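Local structure of tyrosinase (Aspergillus oryzae, 6JU7) at residues 302-307 against 328-333; 268-273 against 336-341. The protein probably oxidises L-tyrosine and L-dopa to L-dopaquinone with dioxygen at a copper site, a reaction of melanin biosynthesis. The protein carries 1 engineered substitution. All coordinates share one frame; numbering follows the deposited sequence.

Interaction 1 (302-307 against 328-333); sequences SSTRYD and LEAIHN. With TYR (tyrosine), chain E.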
loop_
_atom_site.group_PDB
_atom_site.type_symbol
_atom_site.label_atom_id
_atom_site.label_comp_id
_atom_site.label_asym_id
_atom_site.label_seq_id
_atom_site.Cartn_x
_atom_site.Cartn_y
_atom_site.Cartn_z
ATOM N N SER B 302 -27.813 3.985 21.175
ATOM C CA SER B 302 -26.816 2.918 21.249
ATOM C C SER B 302 -26.755 1.944 20.084
ATOM O O SER B 302 -25.682 1.367 19.879
ATOM C CB SER B 302 -27.017 2.068 22.523
ATOM O OG SER B 302 -28.319 1.471 22.557
ATOM N N SER B 303 -27.833 1.664 19.371
ATOM C CA SER B 303 -27.857 0.469 18.535
ATOM C C SER B 303 -28.795 0.573 17.348
ATOM O O SER B 303 -29.829 1.232 17.372
ATOM C CB SER B 303 -28.280 -0.750 19.379
ATOM O OG SER B 303 -28.320 -1.911 18.569
ATOM N N THR B 304 -28.431 -0.157 16.300
ATOM C CA THR B 304 -29.355 -0.339 15.185
ATOM C C THR B 304 -30.595 -1.123 15.594
ATOM O O THR B 304 -31.613 -1.171 14.898
ATOM C CB THR B 304 -28.621 -1.065 14.039
ATOM O OG1 THR B 304 -27.953 -2.229 14.538
ATOM C CG2 THR B 304 -27.544 -0.153 13.463
ATOM N N ARG B 305 -30.565 -1.789 16.751
ATOM C CA ARG B 305 -31.718 -2.602 17.159
ATOM C C ARG B 305 -32.978 -1.763 17.329
ATOM O O ARG B 305 -34.108 -2.253 17.181
ATOM C CB ARG B 305 -31.412 -3.370 18.453
ATOM C CG ARG B 305 -32.488 -4.369 18.863
ATOM C CD ARG B 305 -32.556 -5.543 17.911
ATOM N N TYR B 306 -32.838 -0.486 17.681
ATOM C CA TYR B 306 -34.061 0.247 18.045
ATOM C C TYR B 306 -35.036 0.248 16.871
ATOM O O TYR B 306 -36.256 0.233 17.070
ATOM C CB TYR B 306 -33.729 1.675 18.477
ATOM C CG TYR B 306 -34.755 2.299 19.396
ATOM C CD1 TYR B 306 -34.731 2.089 20.769
ATOM C CD2 TYR B 306 -35.766 3.112 18.886
ATOM C CE1 TYR B 306 -35.686 2.676 21.584
ATOM C CE2 TYR B 306 -36.724 3.697 19.695
ATOM C CZ TYR B 306 -36.684 3.472 21.057
ATOM O OH TYR B 306 -37.625 4.055 21.887
ATOM N N ASP B 307 -34.500 0.259 15.660
ATOM C CA ASP B 307 -35.282 0.322 14.438
ATOM C C ASP B 307 -35.437 -1.059 13.786
ATOM O O ASP B 307 -35.779 -1.073 12.589
ATOM C CB ASP B 307 -34.630 1.244 13.408
ATOM C CG ASP B 307 -34.472 2.663 13.898
ATOM O OD1 ASP B 307 -35.383 3.188 14.566
ATOM O OD2 ASP B 307 -33.409 3.241 13.599
ATOM N N LEU B 328 -25.183 5.601 17.051
ATOM C CA LEU B 328 -23.772 5.303 17.232
ATOM C C LEU B 328 -23.336 4.093 16.413
ATOM O O LEU B 328 -22.296 4.113 15.749
ATOM C CB LEU B 328 -23.519 4.986 18.722
ATOM C CG LEU B 328 -22.070 4.617 19.066
ATOM C CD1 LEU B 328 -21.187 5.856 19.001
ATOM C CD2 LEU B 328 -22.005 3.959 20.438
ATOM N N GLU B 329 -24.116 3.025 16.513
ATOM C CA GLU B 329 -23.730 1.759 15.892
ATOM C C GLU B 329 -23.759 1.863 14.374
ATOM O O GLU B 329 -22.873 1.361 13.682
ATOM C CB GLU B 329 -24.619 0.616 16.401
ATOM C CG GLU B 329 -24.084 -0.742 15.960
ATOM C CD GLU B 329 -24.879 -1.908 16.505
ATOM O OE1 GLU B 329 -25.920 -1.724 17.178
ATOM O OE2 GLU B 329 -24.441 -3.047 16.233
ATOM N N ALA B 330 -24.751 2.584 13.863
ATOM C CA ALA B 330 -24.843 2.819 12.428
ATOM C C ALA B 330 -23.690 3.645 11.893
ATOM O O ALA B 330 -23.163 3.342 10.812
ATOM C CB ALA B 330 -26.179 3.485 12.117
ATOM N N ILE B 331 -23.287 4.699 12.602
ATOM C CA ILE B 331 -22.090 5.426 12.174
ATOM C C ILE B 331 -20.873 4.506 12.214
ATOM O O ILE B 331 -20.092 4.469 11.241
ATOM C CB ILE B 331 -21.868 6.690 13.044
ATOM C CG1 ILE B 331 -23.010 7.690 12.913
ATOM C CG2 ILE B 331 -20.517 7.310 12.723
ATOM C CD1 ILE B 331 -22.980 8.899 13.810
ATOM N N HIS B 332 -20.723 3.753 13.289
ATOM C CA HIS B 332 -19.602 2.820 13.440
ATOM C C HIS B 332 -19.569 1.814 12.300
ATOM O O HIS B 332 -18.503 1.446 11.800
ATOM C CB HIS B 332 -19.649 2.176 14.827
ATOM C CG HIS B 332 -19.380 0.718 14.930
ATOM N ND1 HIS B 332 -20.341 -0.229 14.596
ATOM C CD2 HIS B 332 -18.322 0.010 15.383
ATOM C CE1 HIS B 332 -19.854 -1.433 14.805
ATOM N NE2 HIS B 332 -18.626 -1.328 15.280
ATOM N N ASN B 333 -20.740 1.345 11.872
ATOM C CA ASN B 333 -20.807 0.370 10.802
ATOM C C ASN B 333 -20.239 0.946 9.503
ATOM O O ASN B 333 -19.483 0.260 8.808
ATOM C CB ASN B 333 -22.254 -0.056 10.529
ATOM C CG ASN B 333 -22.867 -0.934 11.585
ATOM O OD1 ASN B 333 -22.162 -1.449 12.468
ATOM N ND2 ASN B 333 -24.182 -1.133 11.465
HETATM N N TYR E . -20.119 -4.597 7.363
HETATM C CA TYR E . -20.998 -4.109 8.419
HETATM C C TYR E . -22.241 -3.457 7.807
HETATM O O TYR E . -23.220 -3.271 8.549
HETATM C CB TYR E . -20.304 -3.110 9.332
HETATM C CG TYR E . -19.353 -3.667 10.367
HETATM C CD1 TYR E . -19.679 -3.609 11.721
HETATM C CD2 TYR E . -18.128 -4.218 10.025
HETATM C CE1 TYR E . -18.823 -4.105 12.690
HETATM C CE2 TYR E . -17.261 -4.713 10.978
HETATM C CZ TYR E . -17.607 -4.652 12.316
HETATM O OH TYR E . -16.742 -5.141 13.259
HETATM O OXT TYR E . -22.202 -3.149 6.601
HETATM O O HOH W 1 -25.748 -3.115 13.133
#

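Interaction 2 (268-273 against 336-341); sequences HPWYQN and HNWVGG. With TYR (tyrosine), chain E.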
loop_
_atom_site.group_PDB
_atom_site.type_symbol
_atom_site.label_atom_id
_atom_site.label_comp_id
_atom_site.label_asym_id
_atom_site.label_seq_id
_atom_site.Cartn_x
_atom_site.Cartn_y
_atom_site.Cartn_z
ATOM N N HIS B 268 -18.056 9.693 2.106
ATOM C CA HIS B 268 -19.106 9.227 3.004
ATOM C C HIS B 268 -20.263 8.565 2.268
ATOM O O HIS B 268 -21.422 8.985 2.407
ATOM C CB HIS B 268 -19.597 10.351 3.923
ATOM C CG HIS B 268 -20.061 11.584 3.199
ATOM N ND1 HIS B 268 -19.260 12.706 3.050
ATOM C CD2 HIS B 268 -21.239 11.899 2.617
ATOM C CE1 HIS B 268 -19.912 13.639 2.375
ATOM N NE2 HIS B 268 -21.115 13.176 2.104
ATOM N N PRO B 269 -19.957 7.481 1.560
ATOM C CA PRO B 269 -21.029 6.693 0.928
ATOM C C PRO B 269 -21.806 5.864 1.946
ATOM O O PRO B 269 -21.592 4.664 2.101
ATOM C CB PRO B 269 -20.258 5.852 -0.086
ATOM C CG PRO B 269 -18.910 5.664 0.548
ATOM C CD PRO B 269 -18.604 6.970 1.248
ATOM N N TRP B 270 -22.717 6.529 2.657
ATOM C CA TRP B 270 -23.599 5.868 3.624
ATOM C C TRP B 270 -24.296 4.645 3.028
ATOM O O TRP B 270 -24.759 4.690 1.880
ATOM C CB TRP B 270 -24.674 6.846 4.144
ATOM C CG TRP B 270 -24.030 8.076 4.744
ATOM C CD1 TRP B 270 -23.966 9.308 4.151
ATOM C CD2 TRP B 270 -23.356 8.216 5.997
ATOM N NE1 TRP B 270 -23.315 10.207 4.954
ATOM C CE2 TRP B 270 -22.923 9.558 6.100
ATOM C CE3 TRP B 270 -23.079 7.353 7.061
ATOM C CZ2 TRP B 270 -22.227 10.038 7.215
ATOM C CZ3 TRP B 270 -22.386 7.835 8.163
ATOM C CH2 TRP B 270 -21.963 9.163 8.239
ATOM N N TYR B 271 -24.436 3.565 3.807
ATOM C CA TYR B 271 -25.146 2.406 3.242
ATOM C C TYR B 271 -26.658 2.589 3.355
ATOM O O TYR B 271 -27.395 1.922 2.610
ATOM C CB TYR B 271 -24.712 1.069 3.840
ATOM C CG TYR B 271 -25.007 0.860 5.302
ATOM C CD1 TYR B 271 -26.256 0.455 5.754
ATOM C CD2 TYR B 271 -24.009 1.053 6.248
ATOM C CE1 TYR B 271 -26.511 0.266 7.102
ATOM C CE2 TYR B 271 -24.257 0.875 7.591
ATOM C CZ TYR B 271 -25.504 0.485 8.022
ATOM O OH TYR B 271 -25.752 0.283 9.360
ATOM N N GLN B 272 -27.090 3.480 4.248
ATOM C CA GLN B 272 -28.510 3.734 4.447
ATOM C C GLN B 272 -29.139 4.510 3.299
ATOM O O GLN B 272 -28.500 5.331 2.651
ATOM C CB GLN B 272 -28.723 4.499 5.762
ATOM C CG GLN B 272 -28.351 3.685 6.977
ATOM C CD GLN B 272 -26.918 3.869 7.435
ATOM O OE1 GLN B 272 -25.987 4.202 6.707
ATOM N NE2 GLN B 272 -26.739 3.591 8.725
ATOM N N ASN B 273 -30.424 4.224 3.103
ATOM C CA ASN B 273 -31.313 5.031 2.276
ATOM C C ASN B 273 -31.596 6.364 2.974
ATOM O O ASN B 273 -32.182 6.393 4.065
ATOM C CB ASN B 273 -32.631 4.280 2.034
ATOM C CG ASN B 273 -33.475 4.937 0.964
ATOM O OD1 ASN B 273 -33.067 5.951 0.411
ATOM N ND2 ASN B 273 -34.631 4.354 0.649
ATOM N N HIS B 336 -16.460 1.357 9.624
ATOM C CA HIS B 336 -15.826 0.065 9.385
ATOM C C HIS B 336 -15.735 -0.241 7.898
ATOM O O HIS B 336 -14.682 -0.656 7.420
ATOM C CB HIS B 336 -16.632 -1.052 10.069
ATOM C CG HIS B 336 -16.151 -1.412 11.442
ATOM N ND1 HIS B 336 -15.099 -2.274 11.649
ATOM C CD2 HIS B 336 -16.555 -1.038 12.678
ATOM C CE1 HIS B 336 -14.873 -2.420 12.955
ATOM N NE2 HIS B 336 -15.756 -1.667 13.609
ATOM N N ASN B 337 -16.860 -0.070 7.193
ATOM C CA ASN B 337 -16.860 -0.356 5.755
ATOM C C ASN B 337 -15.890 0.556 5.029
ATOM O O ASN B 337 -15.161 0.125 4.116
ATOM C CB ASN B 337 -18.275 -0.183 5.207
ATOM C CG ASN B 337 -19.230 -1.264 5.665
ATOM O OD1 ASN B 337 -18.820 -2.378 6.004
ATOM N ND2 ASN B 337 -20.528 -0.980 5.669
ATOM N N TRP B 338 -15.844 1.827 5.439
ATOM C CA TRP B 338 -15.028 2.779 4.675
ATOM C C TRP B 338 -13.546 2.595 4.922
ATOM O O TRP B 338 -12.733 2.927 4.064
ATOM C CB TRP B 338 -15.421 4.230 5.039
ATOM C CG TRP B 338 -16.854 4.521 4.699
ATOM C CD1 TRP B 338 -17.647 3.818 3.819
ATOM C CD2 TRP B 338 -17.668 5.573 5.225
ATOM N NE1 TRP B 338 -18.913 4.374 3.776
ATOM C CE2 TRP B 338 -18.940 5.455 4.629
ATOM C CE3 TRP B 338 -17.448 6.604 6.142
ATOM C CZ2 TRP B 338 -19.988 6.330 4.916
ATOM C CZ3 TRP B 338 -18.480 7.474 6.434
ATOM C CH2 TRP B 338 -19.729 7.327 5.826
ATOM N N VAL B 339 -13.183 2.125 6.111
ATOM C CA VAL B 339 -11.784 1.827 6.388
ATOM C C VAL B 339 -11.338 0.544 5.711
ATOM O O VAL B 339 -10.256 0.471 5.129
ATOM C CB VAL B 339 -11.549 1.761 7.915
ATOM C CG1 VAL B 339 -10.143 1.220 8.207
ATOM C CG2 VAL B 339 -11.762 3.126 8.548
ATOM N N GLY B 340 -12.134 -0.521 5.797
ATOM C CA GLY B 340 -11.672 -1.805 5.293
ATOM C C GLY B 340 -11.865 -2.018 3.809
ATOM O O GLY B 340 -11.110 -2.795 3.211
ATOM N N GLY B 341 -12.845 -1.361 3.223
ATOM C CA GLY B 341 -13.245 -1.659 1.847
ATOM C C GLY B 341 -14.382 -2.659 1.843
ATOM O O GLY B 341 -14.274 -3.685 2.508
HETATM N N TYR E . -20.119 -4.597 7.363
HETATM C CA TYR E . -20.998 -4.109 8.419
HETATM C C TYR E . -22.241 -3.457 7.807
HETATM O O TYR E . -23.220 -3.271 8.549
HETATM C CB TYR E . -20.304 -3.110 9.332
HETATM C CG TYR E . -19.353 -3.667 10.367
HETATM C CD1 TYR E . -19.679 -3.609 11.721
HETATM C CD2 TYR E . -18.128 -4.218 10.025
HETATM C CE1 TYR E . -18.823 -4.105 12.690
HETATM C CE2 TYR E . -17.261 -4.713 10.978
HETATM C CZ TYR E . -17.607 -4.652 12.316
HETATM O OH TYR E . -16.742 -5.141 13.259
HETATM O OXT TYR E . -22.202 -3.149 6.601
#

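Interaction 1 (302-307 against 328-333)
The carboxylate of E329, on the first turn of helix 328-340, receives the ST turn of S303 just beyond helix 298-302, inside the central domain of this tyrosinase. Two hydrogen bonds converge on one carboxylate oxygen. S303 OG gives its proton to E329 OE1 over 2.8 Å, nearly along the C-O axis, whereas T304 N reaches the same oxygen at 3.1 Å from above the carboxylate plane. S303 OG lies anti to the backbone N (chi1 179°), and there it also accepts from R305 N at 2.9 Å, which closes the turn. The extended E329 chain carries OE2 on to the backbone N of N99, next to the copper ligand H98. One water joins the two sides: it donates to T304 OG1, itself bonded to N99 OD1, and accepts from N333 ND2, which is also bonded to Y271 OH. Apolar packing adds T304 CG2, 4.1 Å from A330 CB. The consequence for the active site is a second-shell one. E329 O, which also accepts from N333 N, helps to set the rotation of the copper ligand H332: ND1 of H332 lies 3.1 Å from that oxygen, which sits in the imidazole plane and offers a lone pair to the N-H.

Interaction 2 (268-273 against 336-341)
W338 lays its indole against an inverse gamma turn centred on P269 and bonds to the carbonyl of that proline from an unusual direction. The N-H of W338 NE1 meets P269 O at 3.2 Å from 68° above the carbonyl plane, away from the lone pairs, although the oxygen lies close to the plane of the indole. The contact sets a loop of the di-copper central domain against the C-terminal end of helix 328-340.

Around this bond the indole is packed over one face and at its edge. Two CH-pi contacts fall on one face: H268 CA stands 3.8 Å from the centroid of the six-membered ring, and P269 CD stands 3.9 Å from that of the five-membered ring. W270 adds a T-shaped pair, in which the edge of W338 points at the W270 face with the planes 65° apart and W338 CH2 touching W270 CE3 at 3.6 Å. The W270 ring is in turn held through NE1, which donates to P281 O.

One turn of helix serves the active site beside this packing. H336, a copper ligand, lays its imidazole under the phenol ring of the bound tyrosine, whose CZ is 3.4 Å above the centre of the H336 ring. N337 takes hold of the other end of the amino acid. Its chi1 of -71° leaves CG anti to the carbonyl carbon, and from there the amide meets both the amino and the carboxylate group of the ligand: OD1 accepts from the tyrosine N, while ND2 donates almost straight to OXT at 2.9 Å.

From the N terminus, the chain leaves helix 258-267 into 268-273, the first half of interaction 2, and runs through helices 283-292 and 298-302 to 302-307. An irregular excursion, partly unmodelled, then returns to 328-333 and closes interaction 1. Helix 328-340 continues to 336-341, where interaction 2 closes, so the shorter loop is nested within the longer one. Both loops are thus tied to the two ends of a single helix that supplies H332 and H336 to the copper site, and both contacts reach the bound tyrosine. They also touch directly: N333 ND2 and Y271 OH, 3.0 Å apart, probably share a hydrogen bond, and A330 CB packs against Q272 NE2.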